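Local coordinates for IPT/TIG domain-containing protein BACOVA_02650 (Bacteroides ovatus, PDB 5E7G) that binds the plant polysaccharide xyloglucan at the bacterial cell surface, probably before its transport into the periplasm for degradation, at residues Ser205-Val210 and Lys357-Cys362; Pro209-Thr214 and Val313-Cys318; Leu287-Ile292 and Tyr447-Arg452; His295-Cys300 and Trp332-Ser337. All coordinates share one frame; numbering follows the deposited sequence.

Interaction 1. Residues Ser205-Val210 and Lys357-Cys362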
# COMPACT_ATOMS: atom_id res chain seq x y z
N SER A 205 11.19 -10.98 -4.02
CA SER A 205 11.16 -11.99 -5.07
C SER A 205 11.49 -13.39 -4.55
O SER A 205 11.05 -14.39 -5.12
CB SER A 205 12.14 -11.62 -6.18
OG SER A 205 13.49 -11.73 -5.75
N SER A 206 12.26 -13.45 -3.47
CA SER A 206 12.68 -14.73 -2.92
C SER A 206 13.26 -14.54 -1.52
O SER A 206 13.64 -13.43 -1.14
CB SER A 206 13.71 -15.38 -3.84
OG SER A 206 14.16 -16.62 -3.32
N THR A 207 13.33 -15.63 -0.77
CA THR A 207 13.94 -15.61 0.55
C THR A 207 15.37 -16.12 0.47
O THR A 207 16.15 -15.95 1.41
CB THR A 207 13.14 -16.46 1.58
OG1 THR A 207 13.00 -17.80 1.08
CG2 THR A 207 11.77 -15.85 1.81
N MET A 208 15.71 -16.76 -0.65
CA MET A 208 17.07 -17.26 -0.86
C MET A 208 17.47 -17.20 -2.33
O MET A 208 17.73 -18.23 -2.96
CB MET A 208 17.21 -18.68 -0.33
CG MET A 208 18.66 -19.15 -0.22
SD MET A 208 18.87 -20.54 0.90
CE MET A 208 18.40 -19.80 2.47
N PRO A 209 17.53 -15.98 -2.88
CA PRO A 209 17.96 -15.82 -4.28
C PRO A 209 19.39 -16.28 -4.49
O PRO A 209 20.25 -16.11 -3.62
CB PRO A 209 17.82 -14.31 -4.52
CG PRO A 209 17.83 -13.68 -3.16
CD PRO A 209 17.19 -14.70 -2.25
N VAL A 210 19.63 -16.88 -5.64
CA VAL A 210 20.94 -17.37 -6.02
C VAL A 210 21.88 -16.18 -6.22
O VAL A 210 21.49 -15.15 -6.77
CB VAL A 210 20.84 -18.22 -7.31
CG1 VAL A 210 22.20 -18.71 -7.76
CG2 VAL A 210 19.88 -19.41 -7.08
N LYS A 357 5.48 -23.86 5.16
CA LYS A 357 5.56 -24.03 3.72
C LYS A 357 6.94 -24.50 3.30
O LYS A 357 7.94 -24.20 3.95
CB LYS A 357 5.20 -22.73 3.02
CG LYS A 357 5.94 -21.53 3.57
CD LYS A 357 5.59 -20.27 2.80
CE LYS A 357 6.36 -19.07 3.32
NZ LYS A 357 6.00 -17.83 2.59
N LEU A 358 6.96 -25.27 2.22
CA LEU A 358 8.19 -25.72 1.59
C LEU A 358 8.54 -24.75 0.46
O LEU A 358 7.69 -24.46 -0.38
CB LEU A 358 8.04 -27.14 1.04
CG LEU A 358 9.21 -27.71 0.23
CD1 LEU A 358 10.39 -28.03 1.13
CD2 LEU A 358 8.75 -28.94 -0.55
N GLN A 359 9.78 -24.26 0.45
CA GLN A 359 10.26 -23.39 -0.61
C GLN A 359 11.51 -23.99 -1.26
O GLN A 359 12.25 -24.74 -0.63
CB GLN A 359 10.59 -22.00 -0.07
CG GLN A 359 9.39 -21.17 0.34
CD GLN A 359 9.79 -19.81 0.88
OE1 GLN A 359 10.86 -19.66 1.46
NE2 GLN A 359 8.93 -18.81 0.68
N PHE A 360 11.72 -23.67 -2.53
CA PHE A 360 12.97 -24.01 -3.19
C PHE A 360 13.18 -23.12 -4.42
O PHE A 360 12.22 -22.57 -4.96
CB PHE A 360 12.99 -25.50 -3.58
CG PHE A 360 11.80 -25.93 -4.39
CD1 PHE A 360 10.63 -26.34 -3.77
CD2 PHE A 360 11.86 -25.96 -5.77
CE1 PHE A 360 9.53 -26.74 -4.51
CE2 PHE A 360 10.77 -26.37 -6.52
CZ PHE A 360 9.60 -26.76 -5.89
N GLU A 361 14.43 -22.96 -4.83
CA GLU A 361 14.73 -22.22 -6.04
C GLU A 361 14.66 -23.17 -7.21
O GLU A 361 15.19 -24.28 -7.16
CB GLU A 361 16.10 -21.55 -5.98
CG GLU A 361 16.24 -20.51 -4.89
CD GLU A 361 15.18 -19.43 -4.95
OE1 GLU A 361 15.13 -18.67 -5.94
OE2 GLU A 361 14.40 -19.34 -3.98
N CYS A 362 13.98 -22.72 -8.27
CA CYS A 362 13.81 -23.52 -9.47
C CYS A 362 14.18 -22.72 -10.71
O CYS A 362 13.98 -21.50 -10.77
CB CYS A 362 12.36 -24.01 -9.58
SG CYS A 362 12.10 -25.20 -10.89
O HOH W 1 17.25 -16.76 -7.39
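Ser206 and Glu361 carry the main polar link between the loop 205-210 and strand 357-362. OG of Ser206 donates to OE2 of Glu361 over 2.8 Å, coming from above the carboxylate plane and 41° out of it. The same OG accepts the backbone N of Met208 at 3.1 Å, which closes an ST turn. OE2 also forms a salt bridge with Arg452, a pairing likely to stabilise this buried negative charge. A bend at chi2 (-55°) brings the carboxylate up to the Ser206 hydroxyl, and a water bridges its other oxygen to the backbone: it accepts from Val210 N at 3.0 Å and donates to Glu361 OE1. Gln359, extended beyond CG, crosses Thr207 at about a right angle. Its OE1 lies 2.9 Å from Thr207 OG1, although a hydrogen bond there is not settled; Arg452 NE bonds to the same hydroxyl. Van der Waals contact is sparse: Glu361 CG sits 3.3 Å from the carbonyl Met208 O, and Val210 CG2 comes within 4.4 Å of that CG. The arrangement is a buried, largely polar interdomain seam, in which a loop of the third IPT/TIG domain, of immunoglobulin-like fold, lies against a sheet of the xyloglucan-binding beta-sandwich.

Interaction 2. Residues Pro209-Thr214 and Val313-Cys318. With CA (calcium ion), chain C.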
# COMPACT_ATOMS: atom_id res chain seq x y z
N PRO A 209 17.53 -15.98 -2.88
CA PRO A 209 17.96 -15.82 -4.28
C PRO A 209 19.39 -16.28 -4.49
O PRO A 209 20.25 -16.11 -3.62
CB PRO A 209 17.82 -14.31 -4.52
CG PRO A 209 17.83 -13.68 -3.16
CD PRO A 209 17.19 -14.70 -2.25
N VAL A 210 19.63 -16.88 -5.64
CA VAL A 210 20.94 -17.37 -6.02
C VAL A 210 21.88 -16.18 -6.22
O VAL A 210 21.49 -15.15 -6.77
CB VAL A 210 20.84 -18.22 -7.31
CG1 VAL A 210 22.20 -18.71 -7.76
CG2 VAL A 210 19.88 -19.41 -7.08
N VAL A 211 23.11 -16.31 -5.74
CA VAL A 211 24.13 -15.28 -5.95
C VAL A 211 24.36 -15.06 -7.44
O VAL A 211 24.55 -16.01 -8.20
CB VAL A 211 25.46 -15.65 -5.27
CG1 VAL A 211 26.53 -14.59 -5.53
CG2 VAL A 211 25.24 -15.83 -3.77
N GLY A 212 24.32 -13.80 -7.85
CA GLY A 212 24.51 -13.44 -9.24
C GLY A 212 23.19 -13.22 -9.97
O GLY A 212 23.19 -12.82 -11.14
N SER A 213 22.09 -13.47 -9.28
CA SER A 213 20.75 -13.32 -9.85
C SER A 213 20.05 -12.09 -9.28
O SER A 213 20.53 -11.48 -8.32
CB SER A 213 19.90 -14.57 -9.59
OG SER A 213 19.50 -14.63 -8.24
N THR A 214 18.92 -11.75 -9.87
CA THR A 214 18.21 -10.53 -9.52
C THR A 214 17.30 -10.72 -8.32
O THR A 214 16.54 -11.69 -8.26
CB THR A 214 17.37 -10.01 -10.69
OG1 THR A 214 18.23 -9.75 -11.81
CG2 THR A 214 16.63 -8.72 -10.30
N VAL A 313 24.04 -19.36 -13.24
CA VAL A 313 24.56 -19.19 -11.89
C VAL A 313 23.92 -20.21 -10.94
O VAL A 313 22.84 -20.74 -11.20
CB VAL A 313 24.31 -17.77 -11.37
CG1 VAL A 313 25.16 -16.76 -12.15
CG2 VAL A 313 22.83 -17.42 -11.46
N SER A 314 24.62 -20.49 -9.84
CA SER A 314 24.11 -21.42 -8.84
C SER A 314 24.82 -21.27 -7.50
O SER A 314 25.99 -20.90 -7.45
CB SER A 314 24.26 -22.87 -9.32
OG SER A 314 25.61 -23.28 -9.33
N ASN A 315 24.11 -21.55 -6.42
CA ASN A 315 24.72 -21.68 -5.10
C ASN A 315 25.30 -23.08 -4.91
O ASN A 315 24.60 -24.01 -4.49
CB ASN A 315 23.71 -21.38 -4.00
CG ASN A 315 23.40 -19.90 -3.89
OD1 ASN A 315 23.79 -19.09 -4.73
ND2 ASN A 315 22.67 -19.54 -2.84
N GLY A 316 26.58 -23.23 -5.24
CA GLY A 316 27.22 -24.52 -5.20
C GLY A 316 26.60 -25.48 -6.19
O GLY A 316 26.29 -25.10 -7.33
N THR A 317 26.43 -26.72 -5.77
CA THR A 317 25.82 -27.73 -6.61
C THR A 317 24.30 -27.65 -6.53
O THR A 317 23.75 -27.27 -5.50
CB THR A 317 26.30 -29.14 -6.21
OG1 THR A 317 27.70 -29.25 -6.53
CG2 THR A 317 25.51 -30.25 -6.93
N CYS A 318 23.64 -27.98 -7.63
CA CYS A 318 22.19 -27.99 -7.69
C CYS A 318 21.72 -29.20 -8.50
O CYS A 318 22.45 -29.71 -9.35
CB CYS A 318 21.66 -26.69 -8.30
SG CYS A 318 22.06 -26.46 -10.05
CA CA C . 23.18 -25.79 -3.74
O HOH W 2 22.82 -24.14 -2.07
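A type II beta turn, Val210 to Ser213, in the third IPT/TIG domain packs against the calcium-binding loop of the xyloglucan-binding domain, where Val210 and Val211 meet Val313 and Asn315. The polar link is a single bond: Val211 N donates to Asn315 OD1 over 3.0 Å, nearly straight at 163°, in the carbonyl plane and on a lone pair. With CG beside its own backbone N (chi1 -74°), the Asn315 amide reaches over to the turn while its main chain stays with the metal. ND2, the other branch of the amide, is held by Tyr280 OH. Replacing Asn315 by an alanine is likely to leave Val211 N without its acceptor and open a gap beside Val210 CG1, which packs on OD1. That methyl also lies 3.5 Å from Ser314 CA and 4.0 Å from Val313 CG2, while Val313 CB rests 3.6 Å from Val211 O. At Gly212 a side chain would run into the preceding carbonyl O and crowd Val313 CG1. Within the turn, Val210 O accepts Ser213 N at 3.1 Å. On the far side of the loop, Asn288, Asp290, Asp449 and a water complete the calcium site, to which the loop itself gives two backbone oxygens, Asn315 O and Thr317 O, each 2.4 Å from the metal.

Interaction 3. Residues Leu287-Ile292 and Tyr447-Arg452; sequences LNYDGI and YFDNFR. With CA (calcium ion), chain C.
Leu287 and Phe451 form an antiparallel hydrogen-bonded pair at the edge of the calcium site, where the chain leaves the sheet and turns round the metal in an Asx turn made by Asn288. Both bonds of the pair are weak: Phe451 N to Leu287 O at 2.9 Å, and Leu287 N to Phe451 O. The two side chains lie side by side and point the same way. Asn288 can be followed outward. Its CB packs 3.5 Å from Asn450 OD1, and a chi1 of 64° turns the amide back over its own loop. There OD1 accepts Asp290 N at 2.7 Å and Ile292 N at 3.1 Å, from opposite faces of the amide plane. At the other branch ND2 donates to a water, 3.0 Å away, which in turn donates a hydrogen bond to Asn450 OD1. A leucine in its place would probably leave the N-H groups of Asp290 and Ile292 without their acceptor and let the metal-binding turn shift. The backbone O of Asn288 binds calcium at 2.4 Å, joined by Asp290 OD2, both carboxylate oxygens of Asp449 and a water; Asn315 and Thr317 supply two more oxygens. The metal's charge probably offsets the repulsion between the nearby carboxylates of Asp290 and Asp449. Beyond it the Tyr289 ring passes Asp449, running the opposite way, its CE2 near Phe448 O, and brings OH to 3.3 Å from Phe451 CE2.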
# COMPACT_ATOMS: atom_id res chain seq x y z
N LEU A 287 17.97 -29.21 2.24
CA LEU A 287 18.72 -29.86 1.16
C LEU A 287 19.28 -28.82 0.17
O LEU A 287 18.53 -28.06 -0.44
CB LEU A 287 17.83 -30.87 0.44
CG LEU A 287 18.47 -31.72 -0.67
CD1 LEU A 287 19.58 -32.58 -0.12
CD2 LEU A 287 17.44 -32.58 -1.38
N ASN A 288 20.61 -28.79 0.02
CA ASN A 288 21.25 -27.84 -0.89
C ASN A 288 22.37 -28.49 -1.70
O ASN A 288 23.01 -27.83 -2.51
CB ASN A 288 21.79 -26.64 -0.11
CG ASN A 288 22.88 -27.01 0.88
OD1 ASN A 288 23.39 -28.14 0.89
ND2 ASN A 288 23.26 -26.06 1.72
N TYR A 289 22.58 -29.79 -1.48
CA TYR A 289 23.60 -30.55 -2.20
C TYR A 289 25.00 -30.00 -1.96
O TYR A 289 25.93 -30.27 -2.73
CB TYR A 289 23.27 -30.57 -3.70
CG TYR A 289 21.82 -30.88 -3.99
CD1 TYR A 289 21.31 -32.16 -3.81
CD2 TYR A 289 20.96 -29.89 -4.44
CE1 TYR A 289 19.98 -32.44 -4.07
CE2 TYR A 289 19.63 -30.16 -4.70
CZ TYR A 289 19.15 -31.43 -4.51
OH TYR A 289 17.82 -31.69 -4.77
N ASP A 290 25.16 -29.23 -0.88
CA ASP A 290 26.43 -28.62 -0.53
C ASP A 290 26.74 -28.83 0.95
O ASP A 290 27.31 -27.96 1.60
CB ASP A 290 26.41 -27.12 -0.85
CG ASP A 290 26.21 -26.84 -2.33
OD1 ASP A 290 26.98 -27.41 -3.13
OD2 ASP A 290 25.28 -26.08 -2.69
N GLY A 291 26.34 -29.98 1.49
CA GLY A 291 26.63 -30.30 2.89
C GLY A 291 25.41 -30.38 3.79
O GLY A 291 25.47 -31.00 4.85
N ILE A 292 24.32 -29.73 3.39
CA ILE A 292 23.03 -29.89 4.05
C ILE A 292 22.22 -30.95 3.33
O ILE A 292 21.78 -30.72 2.20
CB ILE A 292 22.21 -28.60 4.09
CG1 ILE A 292 23.04 -27.44 4.66
CG2 ILE A 292 20.95 -28.80 4.90
CD1 ILE A 292 23.58 -27.69 6.04
N TYR A 447 16.12 -27.20 -12.98
CA TYR A 447 17.11 -27.29 -11.92
C TYR A 447 16.50 -26.89 -10.59
O TYR A 447 15.61 -26.03 -10.55
CB TYR A 447 18.33 -26.41 -12.22
CG TYR A 447 19.03 -26.78 -13.51
CD1 TYR A 447 20.02 -27.76 -13.52
CD2 TYR A 447 18.71 -26.17 -14.71
CE1 TYR A 447 20.67 -28.11 -14.70
CE2 TYR A 447 19.35 -26.51 -15.89
CZ TYR A 447 20.33 -27.48 -15.88
OH TYR A 447 20.96 -27.83 -17.06
N PHE A 448 16.98 -27.51 -9.52
CA PHE A 448 16.46 -27.29 -8.16
C PHE A 448 17.58 -27.05 -7.16
O PHE A 448 18.64 -27.66 -7.26
CB PHE A 448 15.65 -28.51 -7.68
CG PHE A 448 14.44 -28.82 -8.50
CD1 PHE A 448 14.51 -29.71 -9.55
CD2 PHE A 448 13.21 -28.26 -8.19
CE1 PHE A 448 13.37 -30.02 -10.29
CE2 PHE A 448 12.08 -28.56 -8.93
CZ PHE A 448 12.16 -29.45 -9.98
N ASP A 449 17.33 -26.21 -6.16
CA ASP A 449 18.31 -25.99 -5.10
C ASP A 449 17.65 -25.37 -3.87
O ASP A 449 16.59 -24.77 -3.95
CB ASP A 449 19.45 -25.09 -5.61
CG ASP A 449 20.78 -25.34 -4.91
OD1 ASP A 449 20.81 -25.94 -3.82
OD2 ASP A 449 21.84 -24.92 -5.46
N ASN A 450 18.31 -25.52 -2.72
CA ASN A 450 17.94 -24.83 -1.49
C ASN A 450 16.52 -25.12 -0.99
O ASN A 450 15.76 -24.20 -0.65
CB ASN A 450 18.14 -23.32 -1.67
CG ASN A 450 19.61 -22.94 -1.83
OD1 ASN A 450 20.48 -23.59 -1.27
ND2 ASN A 450 19.88 -21.89 -2.60
N PHE A 451 16.17 -26.40 -0.94
CA PHE A 451 14.92 -26.79 -0.32
C PHE A 451 14.96 -26.33 1.13
O PHE A 451 15.95 -26.53 1.83
CB PHE A 451 14.70 -28.30 -0.41
CG PHE A 451 14.48 -28.79 -1.81
CD1 PHE A 451 13.20 -28.89 -2.32
CD2 PHE A 451 15.55 -29.16 -2.61
CE1 PHE A 451 12.98 -29.34 -3.60
CE2 PHE A 451 15.35 -29.62 -3.90
CZ PHE A 451 14.05 -29.72 -4.40
N ARG A 452 13.89 -25.68 1.55
CA ARG A 452 13.82 -25.10 2.88
C ARG A 452 12.38 -25.09 3.39
O ARG A 452 11.44 -25.01 2.59
CB ARG A 452 14.41 -23.68 2.87
CG ARG A 452 13.78 -22.75 1.83
CD ARG A 452 14.72 -21.60 1.46
NE ARG A 452 14.08 -20.60 0.60
CZ ARG A 452 14.15 -20.57 -0.73
NH1 ARG A 452 14.84 -21.50 -1.39
NH2 ARG A 452 13.54 -19.61 -1.40
CA CA C . 23.18 -25.79 -3.74
O HOH W 3 22.06 -23.30 1.58
O HOH W 2 22.82 -24.14 -2.07

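Interaction 4. Residues His295-Cys300 and Trp332-Ser337. With BGC (beta-D-glucopyranose), chain B; BGC (beta-D-glucopyranose), chain D.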
# COMPACT_ATOMS: atom_id res chain seq x y z
N HIS A 295 22.05 -36.42 -1.64
CA HIS A 295 21.47 -37.31 -2.63
C HIS A 295 21.93 -38.75 -2.36
O HIS A 295 23.07 -38.97 -1.99
CB HIS A 295 21.88 -36.86 -4.03
CG HIS A 295 21.56 -37.85 -5.12
ND1 HIS A 295 20.36 -37.84 -5.81
CD2 HIS A 295 22.29 -38.85 -5.66
CE1 HIS A 295 20.37 -38.80 -6.71
NE2 HIS A 295 21.53 -39.43 -6.65
N VAL A 296 21.02 -39.71 -2.54
CA VAL A 296 21.36 -41.12 -2.35
C VAL A 296 21.40 -41.85 -3.69
O VAL A 296 22.42 -42.45 -4.04
CB VAL A 296 20.35 -41.83 -1.42
CG1 VAL A 296 20.72 -43.29 -1.27
CG2 VAL A 296 20.30 -41.15 -0.05
N TRP A 297 20.30 -41.81 -4.43
CA TRP A 297 20.20 -42.52 -5.70
C TRP A 297 19.17 -41.86 -6.60
O TRP A 297 18.40 -41.00 -6.16
CB TRP A 297 19.82 -43.99 -5.46
CG TRP A 297 18.45 -44.17 -4.82
CD1 TRP A 297 18.18 -44.25 -3.48
CD2 TRP A 297 17.20 -44.31 -5.49
NE1 TRP A 297 16.83 -44.42 -3.28
CE2 TRP A 297 16.20 -44.47 -4.50
CE3 TRP A 297 16.81 -44.32 -6.84
CZ2 TRP A 297 14.86 -44.62 -4.81
CZ3 TRP A 297 15.48 -44.48 -7.14
CH2 TRP A 297 14.52 -44.63 -6.14
N GLY A 298 19.16 -42.27 -7.87
CA GLY A 298 18.18 -41.80 -8.83
C GLY A 298 18.81 -41.38 -10.15
O GLY A 298 19.98 -40.99 -10.19
N ASP A 299 18.02 -41.46 -11.21
CA ASP A 299 18.45 -41.03 -12.53
C ASP A 299 18.25 -39.52 -12.68
O ASP A 299 17.14 -39.06 -12.96
CB ASP A 299 17.69 -41.79 -13.62
CG ASP A 299 18.18 -41.45 -15.03
OD1 ASP A 299 19.33 -40.99 -15.17
OD2 ASP A 299 17.41 -41.66 -15.99
N CYS A 300 19.32 -38.77 -12.47
CA CYS A 300 19.29 -37.31 -12.58
C CYS A 300 20.71 -36.80 -12.83
O CYS A 300 21.61 -37.58 -13.15
CB CYS A 300 18.70 -36.68 -11.31
SG CYS A 300 19.63 -37.02 -9.81
N TRP A 332 10.44 -41.85 -14.96
CA TRP A 332 11.49 -41.32 -15.82
C TRP A 332 12.73 -40.97 -15.00
O TRP A 332 13.55 -41.84 -14.73
CB TRP A 332 10.96 -40.10 -16.59
CG TRP A 332 11.97 -39.47 -17.51
CD1 TRP A 332 12.73 -40.11 -18.45
CD2 TRP A 332 12.31 -38.09 -17.58
NE1 TRP A 332 13.53 -39.20 -19.10
CE2 TRP A 332 13.29 -37.95 -18.59
CE3 TRP A 332 11.88 -36.95 -16.90
CZ2 TRP A 332 13.85 -36.72 -18.92
CZ3 TRP A 332 12.43 -35.72 -17.23
CH2 TRP A 332 13.41 -35.62 -18.23
N LYS A 333 12.85 -39.71 -14.60
CA LYS A 333 14.02 -39.24 -13.86
C LYS A 333 13.62 -38.71 -12.49
O LYS A 333 12.52 -38.16 -12.32
CB LYS A 333 14.75 -38.16 -14.67
CG LYS A 333 15.50 -38.72 -15.87
CD LYS A 333 16.33 -37.67 -16.58
CE LYS A 333 17.22 -38.31 -17.63
NZ LYS A 333 18.00 -37.31 -18.41
N GLN A 334 14.50 -38.87 -11.52
CA GLN A 334 14.17 -38.53 -10.15
C GLN A 334 15.41 -38.46 -9.26
O GLN A 334 16.48 -38.94 -9.64
CB GLN A 334 13.17 -39.55 -9.58
CG GLN A 334 13.73 -40.98 -9.41
CD GLN A 334 13.99 -41.67 -10.74
OE1 GLN A 334 15.09 -42.18 -10.98
NE2 GLN A 334 12.98 -41.70 -11.60
N SER A 335 15.24 -37.86 -8.09
CA SER A 335 16.28 -37.83 -7.07
C SER A 335 15.71 -38.21 -5.71
O SER A 335 14.80 -37.55 -5.20
CB SER A 335 16.92 -36.44 -6.97
OG SER A 335 17.73 -36.34 -5.81
N TYR A 336 16.26 -39.28 -5.13
CA TYR A 336 15.90 -39.73 -3.79
C TYR A 336 17.01 -39.28 -2.85
O TYR A 336 18.13 -39.78 -2.95
CB TYR A 336 15.71 -41.25 -3.75
CG TYR A 336 15.23 -41.82 -2.43
CD1 TYR A 336 16.01 -41.73 -1.28
CD2 TYR A 336 14.00 -42.46 -2.33
CE1 TYR A 336 15.59 -42.24 -0.08
CE2 TYR A 336 13.56 -42.98 -1.11
CZ TYR A 336 14.37 -42.86 0.01
OH TYR A 336 13.97 -43.36 1.22
N SER A 337 16.69 -38.36 -1.95
CA SER A 337 17.71 -37.77 -1.08
C SER A 337 17.37 -37.92 0.40
O SER A 337 16.24 -38.24 0.77
CB SER A 337 17.89 -36.29 -1.42
OG SER A 337 18.30 -36.13 -2.78
C2 BGC B . 19.68 -48.33 -5.84
C3 BGC B . 18.22 -48.05 -5.90
C4 BGC B . 17.51 -48.51 -4.71
C5 BGC B . 18.13 -47.99 -3.46
C6 BGC B . 17.57 -48.71 -2.26
C1 BGC B . 20.34 -47.71 -4.59
O2 BGC B . 20.32 -47.79 -7.00
O3 BGC B . 17.67 -48.73 -7.08
O4 BGC B . 16.11 -48.02 -4.72
O5 BGC B . 19.59 -48.16 -3.35
O6 BGC B . 16.24 -48.31 -2.01
C2 BGC D . 13.76 -48.31 -5.37
C3 BGC D . 12.76 -48.65 -6.42
C4 BGC D . 13.18 -48.36 -7.79
C5 BGC D . 14.55 -48.88 -8.04
C6 BGC D . 14.99 -48.54 -9.44
C1 BGC D . 15.24 -48.67 -5.66
O2 BGC D . 13.37 -49.00 -4.20
O3 BGC D . 11.54 -47.86 -6.18
O4 BGC D . 12.24 -49.03 -8.71
O5 BGC D . 15.56 -48.36 -7.12
O6 BGC D . 14.62 -49.62 -10.25
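The first torsions bring Trp297 and Tyr336 together: chi1 of 63° tucks the Trp297 CG over its own backbone, and chi1 of -175° swings the Tyr336 ring away from its own N and under the indole. The result is an offset stack of the tyrosine on the five-membered ring, planes 22° apart, with Tyr336 CB making a CH-pi contact 3.5 Å from that ring's centroid. NE1 of Trp297 sits over the face of the tyrosine. Two glucose residues of the ligand cover the opposite face of the indole, one with its O4 3.6 Å from Trp297 CE2, the other with C2 3.8 Å from CH2. Tyr336 thus backs the indole from behind; its side chain also lies about 4 Å from a bound xylose, and it is stacked on His429 and bonded through OH to Glu379 of the pocket. The backbone beneath is a classic beta bulge: Tyr336 O accepts from Val296 N at 2.9 Å and weakly from Trp297 N, while Tyr336 N donates back to Trp297 O. On the other side of the sheet His295 ND1 shares a hydrogen bond of 3.0 Å with Ser335 OG. Further along, Gln334, bent at chi2, brings OE1 to 3.0 Å from Asp299 N as acceptor, and its backbone N donates to Asp299 O. Gly298 has no room for a CB, which would clash with Gln334 O. An aromatic platform carried on a beta-sandwich sheet and laid flat against the sugar rings is typical of glycan-binding sites, here the xyloglucan site.

How the interactions relate
From the N terminus, the loop after strand 200-204 begins two contacts that share Pro209 and Val210. Interaction 2 closes the shorter loop, at 313-318, and interaction 1 the longer one, at 357-362; both join the third IPT/TIG domain to the xyloglucan-binding domain. Interaction 3 starts at 287-292 and closes only at 447-452, so it crosses both. Interaction 4, from 295-300 to 332-337, falls within the spans of interactions 1 and 3 but crosses interaction 2. Interactions 2 and 3 share the calcium ion and the water bound to it, while strands 356-364 and 442-455 are sheet neighbours linking interactions 1 and 3. Leu287 packs on Ser337, bringing interaction 3 against the glycan-binding sheet.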